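Local coordinates for protein prophage lambdalm01, antigen B (Listeria monocytogenes, PDB 4ACV) that probably serves as a phage tail terminator, the kind of protein that caps the tail tube as a ring of subunits when it has reached its length, at residues His64-Asn67 against Glu68-Ala72; Asp78-Ile81 against Gln82-Phe85. All coordinates share one frame; numbering follows the deposited sequence.

Contact 1 (His64-Asn67 against Glu68-Ala72); sequences HYTN and EQDLA
The carboxylate of D70 comes to the edge of the H64 imidazole, close to the ring plane, while the two flat groups stand 47° apart and the side chains cross at about a right angle. H64 NE2 donates to D70 OD2 over 2.8 Å in a nearly straight bond of 164°. The two ends of this bond differ in geometry: the acceptor lies in the plane of the imidazole, but NE2 meets OD2 from above the carboxylate plane. The methyl of T66 lies alongside the same oxygen, CG2 standing 3.7 Å from D70 OD2. The hydroxyl of T66 serves the turn itself, reaching the residue two positions on. With chi1 at 46°, OG1 sits between the backbone N and the carbonyl carbon, from where it donates to E68 O over 2.7 Å, arriving above the carbonyl plane. One threonine thus ties down the turn with its hydroxyl and packs its methyl against the carboxylate.

Both polar ends have a second anchor. H64 ND1 is hydrogen-bonded to T38 OG1, so both ring nitrogens are engaged, which would hold the ring's rotation. D70 is the N-cap of the helix that follows, and its OD1 accepts from G73 N. A carboxylate at a helix N-terminus, facing an imidazole N-H, would be expected to stay ionised.

This is a strand-to-helix turn at the protein surface. H64 and T66 lie at the end of strand 55-66, pairing through their backbones with A113 and I111 of strand 110-122. H64 also rests on V74 and I77 of helix 71-82, whose first turn begins right after D70, and T38 belongs to the neighbouring strand 37-48.

Contact 2 (Asp78-Ile81 against Gln82-Phe85); sequences DTLI and QMGF
D78 turns its carboxylate off the helix with CG opposite the backbone N (chi1 -167°), and Q82, one turn later, has CG anti to the carbonyl carbon and runs out extended beyond it; together these settings bring D78 OD2 within 2.9 Å of Q82 NE2. This i to i+4 pair lies on the last turn of helix 71-82, at its C-terminal end, where G84 is the first residue to leave helical backbone angles. The amide and carboxylate planes are 78° apart, and the bond is weak and bent. Each group has a further partner: D78 OD2 accepts a weak hydrogen bond from H98 NE2, and Q82 NE2 donates to the backbone of a neighbouring subunit, so the glutamine links the helix end to the subunit interface.

The backbone pattern loosens as the helix ends. Q82 N still makes the helical bond to D78 O, at 3.2 Å. M83 N divides itself between T79 O and L80 O in two weak bonds. G84 N then donates to I81 O over 3.1 Å, an i to i+3 bond in place of the helical i to i+4 pattern. The phi of 99° at G84 turns the chain away from the helix, a setting suited to glycine.

Apolar side chains tie this helix end to the fold on two sides. L80 packs on M16 and L17 of helix 6-19, with its CD2 loosely beside M83 SD. I81 touches V96 and F117 of the sheet. Beyond the glycine, F85 drops between helix 6-19 and the strands, touching V13, L93 and V119. A water bridges the opened end, donating to L80 O and to G84 O, each at 2.8 Å.

Overall arrangement
Contact 1 and contact 2 mark the two ends of a single helix, 71-82, and follow each other along the chain: residues 64-72 lead from strand 55-66 into its start, and 78-85 close it and release the chain towards strand 92-99. Their centres are 18 Å apart, and the nearest atoms are still about 7 Å from each other, so no direct touch joins them. Contact 1 lies at the surface, contact 2 nearer the centre of the chain. Both ends lean on the same antiparallel sheet and share strand 110-122; strands 55-66 and 37-48 serve the first end and strand 92-99 the second. Both approach a neighbouring subunit of the six-chain assembly, consistent with a ring-forming tail terminator.

Contact 1 (His64-Asn67 against Glu68-Ala72)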
loop_
_atom_site.group_PDB
_atom_site.type_symbol
_atom_site.label_atom_id
_atom_site.label_comp_id
_atom_site.label_asym_id
_atom_site.label_seq_id
_atom_site.Cartn_x
_atom_site.Cartn_y
_atom_site.Cartn_z
ATOM N N HIS B 64 15.574 5.398 -19.710
ATOM C CA HIS B 64 16.781 5.634 -20.501
ATOM C C HIS B 64 17.943 4.773 -19.984
ATOM O O HIS B 64 18.542 5.082 -18.952
ATOM C CB HIS B 64 17.140 7.127 -20.453
ATOM C CG HIS B 64 18.165 7.551 -21.460
ATOM N ND1 HIS B 64 18.062 7.252 -22.803
ATOM C CD2 HIS B 64 19.299 8.282 -21.326
ATOM C CE1 HIS B 64 19.094 7.768 -23.449
ATOM N NE2 HIS B 64 19.857 8.401 -22.577
ATOM N N TYR B 65 18.241 3.686 -20.699
ATOM C CA TYR B 65 19.368 2.808 -20.361
ATOM C C TYR B 65 20.583 3.121 -21.216
ATOM O O TYR B 65 20.496 3.159 -22.437
ATOM C CB TYR B 65 19.015 1.339 -20.586
ATOM C CG TYR B 65 17.923 0.795 -19.714
ATOM C CD1 TYR B 65 16.588 0.998 -20.037
ATOM C CD2 TYR B 65 18.222 0.049 -18.578
ATOM C CE1 TYR B 65 15.572 0.481 -19.241
ATOM C CE2 TYR B 65 17.219 -0.471 -17.780
ATOM C CZ TYR B 65 15.892 -0.252 -18.117
ATOM O OH TYR B 65 14.880 -0.767 -17.332
ATOM N N THR B 66 21.725 3.306 -20.572
ATOM C CA THR B 66 22.955 3.624 -21.275
ATOM C C THR B 66 24.110 2.873 -20.634
ATOM O O THR B 66 24.016 2.438 -19.487
ATOM C CB THR B 66 23.248 5.119 -21.193
ATOM O OG1 THR B 66 23.050 5.552 -19.844
ATOM C CG2 THR B 66 22.313 5.889 -22.097
ATOM N N ASN B 67 25.196 2.725 -21.381
ATOM C CA ASN B 67 26.406 2.085 -20.869
ATOM C C ASN B 67 27.012 2.806 -19.663
ATOM O O ASN B 67 27.746 2.212 -18.871
ATOM C CB ASN B 67 27.445 1.997 -21.979
ATOM C CG ASN B 67 27.101 0.956 -23.001
ATOM O OD1 ASN B 67 27.472 1.070 -24.169
ATOM N ND2 ASN B 67 26.379 -0.073 -22.571
ATOM N N GLU B 68 26.714 4.096 -19.546
ATOM C CA GLU B 68 27.209 4.905 -18.440
ATOM C C GLU B 68 26.374 6.178 -18.291
ATOM O O GLU B 68 25.475 6.425 -19.086
ATOM C CB GLU B 68 28.674 5.256 -18.662
ATOM C CG GLU B 68 28.900 6.202 -19.801
ATOM C CD GLU B 68 30.369 6.362 -20.102
ATOM O OE1 GLU B 68 31.131 5.407 -19.846
ATOM O OE2 GLU B 68 30.762 7.443 -20.591
ATOM N N GLN B 69 26.665 6.976 -17.267
ATOM C CA GLN B 69 25.928 8.213 -17.038
ATOM C C GLN B 69 25.769 9.030 -18.312
ATOM O O GLN B 69 26.716 9.222 -19.068
ATOM C CB GLN B 69 26.580 9.055 -15.943
ATOM C CG GLN B 69 26.259 8.588 -14.541
ATOM C CD GLN B 69 27.033 9.333 -13.473
ATOM O OE1 GLN B 69 27.694 8.721 -12.637
ATOM N NE2 GLN B 69 26.956 10.656 -13.493
ATOM N N ASP B 70 24.553 9.504 -18.541
ATOM C CA ASP B 70 24.236 10.248 -19.744
ATOM C C ASP B 70 23.273 11.385 -19.407
ATOM O O ASP B 70 22.092 11.341 -19.750
ATOM C CB ASP B 70 23.643 9.307 -20.799
ATOM C CG ASP B 70 23.251 10.027 -22.075
ATOM O OD1 ASP B 70 23.716 11.167 -22.275
ATOM O OD2 ASP B 70 22.478 9.456 -22.880
ATOM N N LEU B 71 23.786 12.396 -18.713
ATOM C CA LEU B 71 22.981 13.556 -18.331
ATOM C C LEU B 71 22.533 14.363 -19.546
ATOM O O LEU B 71 21.409 14.876 -19.578
ATOM C CB LEU B 71 23.753 14.473 -17.373
ATOM C CG LEU B 71 23.016 15.778 -17.025
ATOM C CD1 LEU B 71 22.160 15.602 -15.786
ATOM C CD2 LEU B 71 23.991 16.919 -16.818
ATOM N N ALA B 72 23.421 14.490 -20.534
ATOM C CA ALA B 72 23.096 15.209 -21.759
ATOM C C ALA B 72 21.869 14.610 -22.447
ATOM O O ALA B 72 20.910 15.318 -22.733
ATOM C CB ALA B 72 24.291 15.229 -22.710
#

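Contact 2 (Asp78-Ile81 against Gln82-Phe85)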
loop_
_atom_site.group_PDB
_atom_site.type_symbol
_atom_site.label_atom_id
_atom_site.label_comp_id
_atom_site.label_asym_id
_atom_site.label_seq_id
_atom_site.Cartn_x
_atom_site.Cartn_y
_atom_site.Cartn_z
ATOM N N ASP B 78 14.142 14.912 -21.603
ATOM C CA ASP B 78 13.351 15.571 -20.582
ATOM C C ASP B 78 12.833 16.924 -21.070
ATOM O O ASP B 78 11.680 17.286 -20.840
ATOM C CB ASP B 78 14.211 15.770 -19.343
ATOM C CG ASP B 78 13.407 16.162 -18.134
ATOM O OD1 ASP B 78 12.893 15.254 -17.458
ATOM O OD2 ASP B 78 13.305 17.374 -17.847
ATOM N N THR B 79 13.694 17.671 -21.747
ATOM C CA THR B 79 13.345 19.008 -22.204
ATOM C C THR B 79 12.368 18.984 -23.380
ATOM O O THR B 79 11.456 19.804 -23.452
ATOM C CB THR B 79 14.606 19.801 -22.587
ATOM O OG1 THR B 79 15.453 19.929 -21.435
ATOM C CG2 THR B 79 14.236 21.182 -23.119
ATOM N N LEU B 80 12.558 18.050 -24.304
ATOM C CA LEU B 80 11.637 17.919 -25.423
ATOM C C LEU B 80 10.218 17.602 -24.945
ATOM O O LEU B 80 9.256 18.230 -25.384
ATOM C CB LEU B 80 12.129 16.863 -26.413
ATOM C CG LEU B 80 13.368 17.325 -27.192
ATOM C CD1 LEU B 80 13.972 16.200 -28.042
ATOM C CD2 LEU B 80 13.047 18.559 -28.038
ATOM N N ILE B 81 10.099 16.643 -24.036
ATOM C CA ILE B 81 8.798 16.248 -23.518
ATOM C C ILE B 81 8.083 17.429 -22.840
ATOM O O ILE B 81 6.887 17.640 -23.047
ATOM C CB ILE B 81 8.922 15.048 -22.555
ATOM C CG1 ILE B 81 9.418 13.806 -23.299
ATOM C CG2 ILE B 81 7.604 14.753 -21.908
ATOM C CD1 ILE B 81 9.815 12.666 -22.375
ATOM N N GLN B 82 8.822 18.208 -22.051
ATOM C CA GLN B 82 8.249 19.398 -21.417
ATOM C C GLN B 82 7.856 20.504 -22.399
ATOM O O GLN B 82 7.038 21.355 -22.070
ATOM C CB GLN B 82 9.213 19.974 -20.388
ATOM C CG GLN B 82 9.396 19.113 -19.174
ATOM C CD GLN B 82 10.113 19.845 -18.083
ATOM O OE1 GLN B 82 9.517 20.670 -17.392
ATOM N NE2 GLN B 82 11.403 19.565 -17.921
ATOM N N MET B 83 8.466 20.507 -23.583
ATOM C CA MET B 83 8.152 21.478 -24.630
ATOM C C MET B 83 6.829 21.128 -25.302
ATOM O O MET B 83 6.284 21.916 -26.058
ATOM C CB MET B 83 9.272 21.524 -25.680
ATOM C CG MET B 83 10.398 22.512 -25.380
ATOM S SD MET B 83 11.710 22.544 -26.650
ATOM C CE MET B 83 10.753 22.539 -28.165
ATOM N N GLY B 84 6.317 19.935 -25.034
ATOM C CA GLY B 84 5.025 19.545 -25.557
ATOM C C GLY B 84 5.099 18.675 -26.790
ATOM O O GLY B 84 6.171 18.411 -27.330
ATOM N N PHE B 85 3.931 18.219 -27.222
ATOM C CA PHE B 85 3.793 17.363 -28.389
ATOM C C PHE B 85 2.400 17.604 -28.957
ATOM O O PHE B 85 1.474 17.894 -28.206
ATOM C CB PHE B 85 3.982 15.892 -27.997
ATOM C CG PHE B 85 3.372 15.532 -26.663
ATOM C CD1 PHE B 85 4.096 15.696 -25.481
ATOM C CD2 PHE B 85 2.077 15.031 -26.584
ATOM C CE1 PHE B 85 3.544 15.356 -24.249
ATOM C CE2 PHE B 85 1.515 14.699 -25.352
ATOM C CZ PHE B 85 2.248 14.860 -24.183
HETATM O O HOH W 1 8.775 19.453 -27.818
#